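Local coordinates for protein reducing-end xylose-releasing exo-oligoxylanase Rex8A (Paenibacillus barcinonensis, PDB 6SUD) that hydrolyses xylooligosaccharides, linear or branched, as a family 8 glycoside hydrolase that releases xylose from their reducing ends, at residues Tyr366-Leu371 and Gly375-Tyr380; Gln34-Leu39 and Val80-Lys85; Glu25-Ala30 and Arg347-Pro352. The protein carries 1 engineered substitution. All coordinates share one frame; numbering follows the deposited sequence. Where two conformers were deposited one is given.

Contact 1 (Tyr366-Leu371 and Gly375-Tyr380)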
loop_
_atom_site.group_PDB
_atom_site.type_symbol
_atom_site.label_atom_id
_atom_site.label_comp_id
_atom_site.label_asym_id
_atom_site.label_seq_id
_atom_site.Cartn_x
_atom_site.Cartn_y
_atom_site.Cartn_z
ATOM N N TYR A 366 6.952 5.943 4.600
ATOM C CA TYR A 366 7.700 7.220 4.413
ATOM C C TYR A 366 7.833 7.520 2.916
ATOM O O TYR A 366 7.437 8.618 2.466
ATOM C CB TYR A 366 9.083 7.145 5.069
ATOM C CG TYR A 366 9.908 8.412 5.081
ATOM C CD1 TYR A 366 10.652 8.808 3.980
ATOM C CD2 TYR A 366 9.979 9.200 6.215
ATOM C CE1 TYR A 366 11.429 9.956 3.995
ATOM C CE2 TYR A 366 10.752 10.347 6.253
ATOM C CZ TYR A 366 11.484 10.728 5.142
ATOM O OH TYR A 366 12.257 11.853 5.174
ATOM N N PHE A 367 8.362 6.581 2.141
ATOM C CA PHE A 367 8.633 6.831 0.704
ATOM C C PHE A 367 7.340 7.140 -0.052
ATOM O O PHE A 367 7.324 8.070 -0.888
ATOM C CB PHE A 367 9.375 5.676 0.040
ATOM C CG PHE A 367 9.813 6.070 -1.342
ATOM C CD1 PHE A 367 10.940 6.844 -1.526
ATOM C CD2 PHE A 367 9.050 5.752 -2.445
ATOM C CE1 PHE A 367 11.323 7.260 -2.791
ATOM C CE2 PHE A 367 9.451 6.142 -3.714
ATOM C CZ PHE A 367 10.586 6.895 -3.881
ATOM N N PHE A 368 6.270 6.390 0.209
ATOM C CA PHE A 368 4.978 6.621 -0.479
ATOM C C PHE A 368 4.460 8.013 -0.134
ATOM O O PHE A 368 3.932 8.694 -1.038
ATOM C CB PHE A 368 3.951 5.551 -0.144
ATOM C CG PHE A 368 4.271 4.200 -0.733
ATOM C CD1 PHE A 368 4.483 4.037 -2.097
ATOM C CD2 PHE A 368 4.295 3.079 0.077
ATOM C CE1 PHE A 368 4.744 2.783 -2.630
ATOM C CE2 PHE A 368 4.531 1.823 -0.461
ATOM C CZ PHE A 368 4.775 1.683 -1.808
ATOM N N THR A 369 4.668 8.461 1.103
ATOM C CA THR A 369 4.286 9.842 1.502
ATOM C C THR A 369 5.180 10.869 0.781
ATOM O O THR A 369 4.665 11.924 0.388
ATOM C CB THR A 369 4.295 10.037 3.020
ATOM O OG1 THR A 369 3.351 9.119 3.566
ATOM C CG2 THR A 369 3.908 11.447 3.414
ATOM N N MET A 370 6.476 10.609 0.639
ATOM C CA MET A 370 7.404 11.571 -0.019
ATOM C C MET A 370 6.992 11.714 -1.488
ATOM O O MET A 370 6.917 12.864 -2.010
ATOM C CB MET A 370 8.860 11.105 0.106
ATOM C CG MET A 370 9.895 12.120 -0.359
ATOM S SD MET A 370 9.897 13.656 0.591
ATOM C CE MET A 370 10.612 13.081 2.126
ATOM N N LEU A 371 6.691 10.586 -2.129
ATOM C CA LEU A 371 6.125 10.584 -3.504
ATOM C C LEU A 371 4.858 11.439 -3.549
ATOM O O LEU A 371 4.796 12.355 -4.359
ATOM C CB LEU A 371 5.800 9.147 -3.906
ATOM C CG LEU A 371 6.941 8.341 -4.509
ATOM C CD1 LEU A 371 6.441 6.959 -4.905
ATOM C CD2 LEU A 371 7.537 9.051 -5.708
ATOM N N GLY A 375 3.758 15.342 -5.266
ATOM C CA GLY A 375 2.903 15.230 -6.465
ATOM C C GLY A 375 3.451 14.229 -7.473
ATOM O O GLY A 375 3.195 14.414 -8.680
ATOM N N ASN A 376 4.135 13.183 -7.004
ATOM C CA ASN A 376 4.823 12.185 -7.866
ATOM C C ASN A 376 4.222 10.780 -7.686
ATOM O O ASN A 376 4.811 9.814 -8.200
ATOM C CB ASN A 376 6.329 12.218 -7.618
ATOM C CG ASN A 376 6.925 13.489 -8.181
ATOM O OD1 ASN A 376 6.755 13.768 -9.366
ATOM N ND2 ASN A 376 7.590 14.281 -7.348
ATOM N N TYR A 377 3.106 10.631 -6.973
ATOM C CA TYR A 377 2.405 9.322 -6.875
ATOM C C TYR A 377 1.264 9.381 -7.880
ATOM O O TYR A 377 0.185 9.892 -7.515
ATOM C CB TYR A 377 1.915 9.036 -5.457
ATOM C CG TYR A 377 1.743 7.581 -5.092
ATOM C CD1 TYR A 377 1.488 6.602 -6.041
ATOM C CD2 TYR A 377 1.740 7.200 -3.761
ATOM C CE1 TYR A 377 1.278 5.282 -5.680
ATOM C CE2 TYR A 377 1.523 5.885 -3.382
ATOM C CZ TYR A 377 1.303 4.915 -4.345
ATOM O OH TYR A 377 1.096 3.615 -3.990
ATOM N N ARG A 378 1.527 8.951 -9.114
ATOM C CA ARG A 378 0.662 9.272 -10.278
ATOM C C ARG A 378 0.077 8.019 -10.924
ATOM O O ARG A 378 0.628 6.908 -10.784
ATOM C CB ARG A 378 1.445 10.056 -11.330
ATOM C CG ARG A 378 2.103 11.304 -10.765
ATOM C CD ARG A 378 2.792 12.130 -11.820
ATOM N NE ARG A 378 3.221 13.396 -11.247
ATOM C CZ ARG A 378 3.684 14.425 -11.948
ATOM N NH1 ARG A 378 3.777 14.342 -13.268
ATOM N NH2 ARG A 378 4.070 15.525 -11.325
ATOM N N VAL A 379 -1.013 8.238 -11.630
ATOM C CA VAL A 379 -1.588 7.226 -12.551
ATOM C C VAL A 379 -0.763 7.293 -13.827
ATOM O O VAL A 379 -0.706 8.392 -14.405
ATOM C CB VAL A 379 -3.060 7.540 -12.858
ATOM C CG1 VAL A 379 -3.651 6.549 -13.842
ATOM C CG2 VAL A 379 -3.897 7.621 -11.602
ATOM N N TYR A 380 -0.227 6.167 -14.286
ATOM C CA TYR A 380 0.427 6.047 -15.618
ATOM C C TYR A 380 -0.538 5.384 -16.608
ATOM O O TYR A 380 -0.785 4.174 -16.502
ATOM C CB TYR A 380 1.775 5.353 -15.466
ATOM C CG TYR A 380 2.743 6.297 -14.813
ATOM C CD1 TYR A 380 3.354 7.292 -15.555
ATOM C CD2 TYR A 380 2.930 6.291 -13.441
ATOM C CE1 TYR A 380 4.194 8.216 -14.958
ATOM C CE2 TYR A 380 3.781 7.199 -12.835
ATOM C CZ TYR A 380 4.400 8.172 -13.594
ATOM O OH TYR A 380 5.232 9.094 -13.028
#
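Asn376 N meets Leu371 O in the last turn of helix 359-373, which Gly375 closes with a Schellman motif. Gly375 is the first residue to leave helical angles, and its positive phi swings the chain so that the next amide faces the last turn. Asn376 N then bonds to Leu371 O at 2.8 Å, with an N-H...O angle of 158° and the donor tilted from the carbonyl plane; Ser374 OG also bonds to this oxygen. The Asn376 side chain crosses that of Leu371 at about a right angle, its CB 3.9 Å from Leu371 CD2, while its amide ND2 reaches Ser374 OG. Tyr377 follows with its CB 4.2 Å from Leu371 CB. Its CG lies anti to the backbone N (chi1 -155°), which sends the ring back along the helix toward Phe368. There Tyr377 CE2 comes to 3.7 Å from Phe368 CD1; the planes are only 22° apart, but the rings are slid so far that they barely overlap. Arg378 then folds back on the turn: NE and NH2 grip Gly375 O side-on, the oxygen lying nearly in the guanidinium plane and 2.8 Å from NE. The contact is buried between helices: Gln81 at the end of helix 69-81 packs on Leu371 and Tyr377, Met331 of helix 322-331 also meets Tyr377, and Leu32 of helix 25-41 lies against Asn376.

Contact 2 (Gln34-Leu39 and Val80-Lys85). With EDO (1,2-ethanediol), chain C; EDO (1,2-ethanediol), chain H.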
loop_
_atom_site.group_PDB
_atom_site.type_symbol
_atom_site.label_atom_id
_atom_site.label_comp_id
_atom_site.label_asym_id
_atom_site.label_seq_id
_atom_site.Cartn_x
_atom_site.Cartn_y
_atom_site.Cartn_z
ATOM N N GLN A 34 16.972 11.822 -3.138
ATOM C CA GLN A 34 17.861 11.360 -2.042
ATOM C C GLN A 34 17.145 10.305 -1.199
ATOM O O GLN A 34 17.832 9.390 -0.681
ATOM C CB GLN A 34 18.338 12.489 -1.132
ATOM C CG GLN A 34 19.485 12.030 -0.244
ATOM C CD GLN A 34 20.516 11.231 -1.009
ATOM O OE1 GLN A 34 20.719 10.046 -0.756
ATOM N NE2 GLN A 34 21.161 11.858 -1.981
ATOM N N THR A 35 15.817 10.377 -1.076
ATOM C CA THR A 35 15.093 9.343 -0.297
ATOM C C THR A 35 15.245 8.015 -1.044
ATOM O O THR A 35 15.589 6.993 -0.414
ATOM C CB THR A 35 13.624 9.707 -0.073
ATOM O OG1 THR A 35 13.576 10.989 0.553
ATOM C CG2 THR A 35 12.910 8.652 0.746
ATOM N N TRP A 36 15.032 8.052 -2.357
ATOM C CA TRP A 36 15.235 6.879 -3.240
ATOM C C TRP A 36 16.634 6.295 -3.026
ATOM O O TRP A 36 16.745 5.100 -2.790
ATOM C CB TRP A 36 15.029 7.234 -4.716
ATOM C CG TRP A 36 15.500 6.130 -5.614
ATOM C CD1 TRP A 36 16.757 6.002 -6.131
ATOM C CD2 TRP A 36 14.787 4.937 -6.012
ATOM N NE1 TRP A 36 16.868 4.842 -6.843
ATOM C CE2 TRP A 36 15.685 4.160 -6.778
ATOM C CE3 TRP A 36 13.500 4.435 -5.791
ATOM C CZ2 TRP A 36 15.327 2.939 -7.344
ATOM C CZ3 TRP A 36 13.144 3.233 -6.361
ATOM C CH2 TRP A 36 14.044 2.496 -7.127
ATOM N N ASN A 37 17.668 7.124 -3.170
ATOM C CA ASN A 37 19.090 6.696 -3.092
ATOM C C ASN A 37 19.372 5.998 -1.756
ATOM O O ASN A 37 20.074 4.963 -1.768
ATOM C CB ASN A 37 20.009 7.897 -3.293
ATOM C CG ASN A 37 19.937 8.377 -4.723
ATOM O OD1 ASN A 37 19.797 7.564 -5.632
ATOM N ND2 ASN A 37 20.016 9.680 -4.939
ATOM N N ASP A 38 18.901 6.568 -0.646
ATOM C CA ASP A 38 19.159 6.017 0.710
ATOM C C ASP A 38 18.449 4.672 0.881
ATOM O O ASP A 38 19.074 3.744 1.400
ATOM C CB ASP A 38 18.760 7.000 1.812
ATOM C CG ASP A 38 19.662 8.217 1.906
ATOM O OD1 ASP A 38 20.736 8.206 1.277
ATOM O OD2 ASP A 38 19.280 9.181 2.603
ATOM N N LEU A 39 17.195 4.560 0.468
ATOM C CA LEU A 39 16.420 3.308 0.670
ATOM C C LEU A 39 16.942 2.158 -0.193
ATOM O O LEU A 39 16.991 1.024 0.304
ATOM C CB LEU A 39 14.960 3.582 0.326
ATOM C CG LEU A 39 14.059 3.932 1.497
ATOM C CD1 LEU A 39 12.648 3.490 1.145
ATOM C CD2 LEU A 39 14.544 3.277 2.790
ATOM N N VAL A 80 8.478 1.995 -10.238
ATOM C CA VAL A 80 7.778 2.440 -11.474
ATOM C C VAL A 80 7.400 3.916 -11.306
ATOM O O VAL A 80 7.610 4.670 -12.265
ATOM C CB VAL A 80 6.616 1.516 -11.903
ATOM C CG1 VAL A 80 5.441 1.480 -10.933
ATOM C CG2 VAL A 80 6.166 1.887 -13.297
ATOM N N GLN A 81 7.010 4.359 -10.100
ATOM C CA GLN A 81 6.715 5.794 -9.814
ATOM C C GLN A 81 7.986 6.642 -9.982
ATOM O O GLN A 81 7.867 7.798 -10.419
ATOM C CB GLN A 81 6.114 5.953 -8.417
ATOM C CG GLN A 81 4.728 5.338 -8.287
ATOM C CD GLN A 81 3.670 6.074 -9.070
ATOM O OE1 GLN A 81 3.830 7.234 -9.432
ATOM N NE2 GLN A 81 2.550 5.406 -9.309
ATOM N N MET A 82 9.165 6.070 -9.743
ATOM C CA MET A 82 10.455 6.807 -9.835
ATOM C C MET A 82 11.122 6.554 -11.195
ATOM O O MET A 82 12.235 7.072 -11.397
ATOM C CB MET A 82 11.411 6.387 -8.715
ATOM C CG MET A 82 11.009 6.816 -7.317
ATOM S SD MET A 82 11.131 8.618 -7.140
ATOM C CE MET A 82 12.888 8.861 -7.384
ATOM N N ASP A 83 10.452 5.843 -12.108
ATOM C CA ASP A 83 10.963 5.531 -13.470
ATOM C C ASP A 83 12.292 4.768 -13.336
ATOM O O ASP A 83 13.298 5.139 -14.025
ATOM C CB ASP A 83 11.080 6.809 -14.307
ATOM C CG ASP A 83 11.331 6.570 -15.783
ATOM O OD1 ASP A 83 11.107 5.436 -16.236
ATOM O OD2 ASP A 83 11.747 7.523 -16.476
ATOM N N LYS A 84 12.304 3.728 -12.503
ATOM C CA LYS A 84 13.536 2.943 -12.199
ATOM C C LYS A 84 13.340 1.501 -12.665
ATOM O O LYS A 84 13.115 0.598 -11.838
ATOM C CB LYS A 84 13.917 3.060 -10.724
ATOM C CG LYS A 84 14.170 4.487 -10.272
ATOM C CD LYS A 84 15.544 5.007 -10.574
ATOM C CE LYS A 84 15.846 6.322 -9.885
ATOM N NZ LYS A 84 17.172 6.857 -10.276
ATOM N N LYS A 85 13.428 1.308 -13.974
ATOM C CA LYS A 85 13.065 0.030 -14.616
ATOM C C LYS A 85 13.988 -1.107 -14.157
ATOM O O LYS A 85 13.492 -2.227 -13.981
ATOM C CB LYS A 85 13.099 0.184 -16.136
ATOM C CG LYS A 85 12.529 -1.021 -16.869
ATOM C CD LYS A 85 12.269 -0.778 -18.336
ATOM C CE LYS A 85 11.451 -1.872 -18.983
ATOM N NZ LYS A 85 12.200 -3.151 -18.999
HETATM C C1 EDO C . 18.839 3.481 -10.714
HETATM O O1 EDO C . 19.937 2.681 -10.302
HETATM C C2 EDO C . 18.162 3.934 -9.546
HETATM O O2 EDO C . 19.069 4.592 -8.686
HETATM C C1 EDO H . 16.558 2.208 -14.126
HETATM O O1 EDO H . 17.414 2.331 -12.996
HETATM C C2 EDO H . 15.876 3.473 -14.440
HETATM O O2 EDO H . 15.329 3.558 -15.744
#
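Trp36 and Lys84 make the tight part of this contact, the aliphatic chain of the lysine lying over one face of the indole. Lys84 CG stands 3.5 Å from Trp36 CZ2, above the rim of the six-membered ring, and CB sits beside it over CH2. A bend at chi2 (-83°) then carries the chain across to the five-membered ring, where Lys84 CE is 3.8 Å from the ring centroid and 21° off its normal, a CH-pi contact. The ammonium NZ goes further and is off-centre, 4.5 Å from the same centroid, so its cation-pi contribution is probably modest. Met82 meets the indole obliquely: its CG is 3.8 Å from Trp36 CE3, and the bent thioether brings CE back to 3.8 Å from Trp36 CB. Met82 and Lys84 flank Asp83, whose positive phi forms the Schellman motif ending helix 69-81; Lys84 in turn is the N-cap residue of helix 85-99. The indole of helix 25-41 therefore packs against the short link between two consecutive helices. Phe40 also stacks on Trp36, and Phe367 of helix 359-373 touches Met82. On the looser side the partners are ethanediols, probably from the crystallisation liquor. Trp36 NE1 donates to O2 of the chain C diol, near the indole plane, at 2.9 Å and an N-H...O angle of 157°. This diol is tightly and somewhat doubtfully placed, its C2 only 3.0 Å from Lys84 CD. The chain H diol gives a weak hydrogen bond to Asp83 O, close to the backbone of Lys84 and Lys85.

Contact 3 (Glu25-Ala30 and Arg347-Pro352)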
loop_
_atom_site.group_PDB
_atom_site.type_symbol
_atom_site.label_atom_id
_atom_site.label_comp_id
_atom_site.label_asym_id
_atom_site.label_seq_id
_atom_site.Cartn_x
_atom_site.Cartn_y
_atom_site.Cartn_z
ATOM N N GLU A 25 10.827 24.099 -5.570
ATOM C CA GLU A 25 10.724 22.988 -6.548
ATOM C C GLU A 25 12.034 22.199 -6.583
ATOM O O GLU A 25 11.960 20.961 -6.545
ATOM C CB GLU A 25 10.360 23.513 -7.934
ATOM C CG GLU A 25 8.902 23.301 -8.279
ATOM C CD GLU A 25 8.577 23.650 -9.721
ATOM O OE1 GLU A 25 8.052 24.756 -9.942
ATOM O OE2 GLU A 25 8.873 22.829 -10.620
ATOM N N ASP A 26 13.181 22.884 -6.626
ATOM C CA ASP A 26 14.517 22.230 -6.708
ATOM C C ASP A 26 14.794 21.398 -5.447
ATOM O O ASP A 26 15.264 20.245 -5.609
ATOM C CB ASP A 26 15.635 23.229 -7.020
ATOM C CG ASP A 26 15.859 24.335 -6.000
ATOM O OD1 ASP A 26 15.392 24.200 -4.855
ATOM O OD2 ASP A 26 16.504 25.333 -6.368
ATOM N N GLU A 27 14.535 21.950 -4.252
ATOM C CA GLU A 27 14.745 21.269 -2.940
ATOM C C GLU A 27 13.905 19.992 -2.887
ATOM O O GLU A 27 14.369 18.977 -2.333
ATOM C CB GLU A 27 14.155 22.042 -1.759
ATOM C CG GLU A 27 15.005 23.105 -1.104
ATOM C CD GLU A 27 14.294 23.639 0.136
ATOM O OE1 GLU A 27 13.202 24.258 -0.014
ATOM O OE2 GLU A 27 14.794 23.381 1.259
ATOM N N ILE A 28 12.681 20.078 -3.405
ATOM C CA ILE A 28 11.700 18.958 -3.300
ATOM C C ILE A 28 12.199 17.787 -4.148
ATOM O O ILE A 28 12.353 16.713 -3.585
ATOM C CB ILE A 28 10.279 19.403 -3.675
ATOM C CG1 ILE A 28 9.767 20.453 -2.689
ATOM C CG2 ILE A 28 9.345 18.204 -3.755
ATOM C CD1 ILE A 28 8.574 21.222 -3.190
ATOM N N LYS A 29 12.450 18.000 -5.444
ATOM C CA LYS A 29 12.956 16.948 -6.371
ATOM C C LYS A 29 14.225 16.305 -5.786
ATOM O O LYS A 29 14.344 15.066 -5.835
ATOM C CB LYS A 29 13.195 17.548 -7.761
ATOM C CG LYS A 29 14.080 16.742 -8.700
ATOM C CD LYS A 29 14.715 17.605 -9.771
ATOM C CE LYS A 29 15.428 16.811 -10.845
ATOM N NZ LYS A 29 14.517 16.461 -11.965
ATOM N N ALA A 30 15.155 17.104 -5.253
ATOM C CA ALA A 30 16.427 16.594 -4.691
ATOM C C ALA A 30 16.146 15.716 -3.462
ATOM O O ALA A 30 16.835 14.684 -3.295
ATOM C CB ALA A 30 17.361 17.729 -4.357
ATOM N N ARG A 347 6.021 18.748 9.462
ATOM C CA ARG A 347 6.581 17.778 10.438
ATOM C C ARG A 347 7.244 16.641 9.655
ATOM O O ARG A 347 8.334 16.210 10.036
ATOM C CB ARG A 347 5.483 17.253 11.368
ATOM C CG ARG A 347 5.933 16.157 12.323
ATOM C CD ARG A 347 6.902 16.666 13.362
ATOM N NE ARG A 347 7.019 15.784 14.522
ATOM C CZ ARG A 347 7.840 14.736 14.614
ATOM N NH1 ARG A 347 8.628 14.386 13.604
ATOM N NH2 ARG A 347 7.854 14.018 15.723
ATOM N N PHE A 348 6.592 16.180 8.589
ATOM C CA PHE A 348 7.098 15.055 7.770
ATOM C C PHE A 348 8.398 15.466 7.071
ATOM O O PHE A 348 9.383 14.691 7.104
ATOM C CB PHE A 348 6.044 14.606 6.759
ATOM C CG PHE A 348 6.550 13.474 5.911
ATOM C CD1 PHE A 348 6.649 12.195 6.441
ATOM C CD2 PHE A 348 7.013 13.702 4.626
ATOM C CE1 PHE A 348 7.153 11.156 5.680
ATOM C CE2 PHE A 348 7.525 12.666 3.871
ATOM C CZ PHE A 348 7.582 11.395 4.397
ATOM N N TRP A 349 8.400 16.644 6.447
ATOM C CA TRP A 349 9.576 17.197 5.723
ATOM C C TRP A 349 10.793 17.163 6.654
ATOM O O TRP A 349 11.908 16.843 6.188
ATOM C CB TRP A 349 9.296 18.621 5.214
ATOM C CG TRP A 349 10.466 19.248 4.524
ATOM C CD1 TRP A 349 11.437 20.008 5.108
ATOM C CD2 TRP A 349 10.822 19.145 3.131
ATOM N NE1 TRP A 349 12.358 20.405 4.176
ATOM C CE2 TRP A 349 12.004 19.898 2.954
ATOM C CE3 TRP A 349 10.254 18.514 2.018
ATOM C CZ2 TRP A 349 12.638 20.010 1.718
ATOM C CZ3 TRP A 349 10.873 18.635 0.792
ATOM C CH2 TRP A 349 12.053 19.368 0.646
ATOM N N ASN A 350 10.583 17.467 7.934
ATOM C CA ASN A 350 11.675 17.632 8.929
ATOM C C ASN A 350 11.995 16.284 9.592
ATOM O O ASN A 350 12.915 16.254 10.421
ATOM C CB ASN A 350 11.319 18.752 9.905
ATOM C CG ASN A 350 11.259 20.097 9.217
ATOM O OD1 ASN A 350 10.231 20.772 9.235
ATOM N ND2 ASN A 350 12.346 20.474 8.570
ATOM N N THR A 351 11.315 15.203 9.190
ATOM C CA THR A 351 11.531 13.832 9.728
ATOM C C THR A 351 12.427 13.059 8.760
ATOM O O THR A 351 12.119 12.998 7.574
ATOM C CB THR A 351 10.193 13.123 9.975
ATOM O OG1 THR A 351 9.445 13.875 10.935
ATOM C CG2 THR A 351 10.352 11.697 10.462
ATOM N N PRO A 352 13.553 12.465 9.222
ATOM C CA PRO A 352 14.395 11.634 8.368
ATOM C C PRO A 352 13.901 10.180 8.303
ATOM O O PRO A 352 13.075 9.765 9.105
ATOM C CB PRO A 352 15.758 11.734 9.064
ATOM C CG PRO A 352 15.396 11.782 10.537
ATOM C CD PRO A 352 14.091 12.553 10.592
#
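The first turns of helix 25-41 face the last turn of helix 341-349, with Ile28 and Trp349 nearest in the backbone at 9.4 Å between their CA atoms, a gap that the indole of Trp349 spans. With chi1 at 178° the side chain extends away from the backbone N, and the six-membered ring leads toward the opposite helix. The ring arrives with its edge: Trp349 CH2 is 3.8 Å from Glu27 O and 4.0 Å from Ile28 CA, both near the indole plane. Ile28 adds its CG1 branch, 4.1 Å from Trp349 CZ3, the two side chains crossing at about a right angle. Glu27 runs past the rim of the ring, also crossing the tryptophan side chain at about a right angle, its carboxylate plane turned 64° from the ring, with OE2 4.0 Å from Trp349 CZ2; OE1 is bonded to Arg24 N just before the helix. This is plain helix-to-helix packing in the mainly helical (alpha/alpha)6 barrel of family 8 glycoside hydrolases, joining an N-terminal helix to one near the C terminus, away from the catalytic residues. Other groups gather round the same indole: Tyr23 stacks on it, Phe18 meets it edge-to-face, and Arg31 adds a cation-pi contact while its NH2 also bonds to Trp349 O. Beyond the indole, the chain leaving helix 341-349 is tied back to that helix. Thr351 OG1 donates to Arg347 O at 2.7 Å, the hydroxyl tilted from the carbonyl plane, and Arg347 NH1 adds a weak bond to the same hydroxyl oxygen.

Overall arrangement
After two short N-terminal helices, helix 25-41 supplies one side of two contacts: its start, 25-30, enters contact 3 and its later turns, 34-39, contact 2. Contact 2 closes a loop of 40 residues when the chain reaches the end of helix 69-81. Contact 3 closes much later, at the end of helix 341-349, so its long loop encloses contact 2. Contact 1 follows both in series and is local, with three residues between segments 366-371 and 375-380. It still touches the others: Gln81 NE2 reaches Arg378 O, and Tyr366 OH reaches Thr351 O. Together they join helix 25-41, the end of helix 69-81 and helices 341-349 and 359-373.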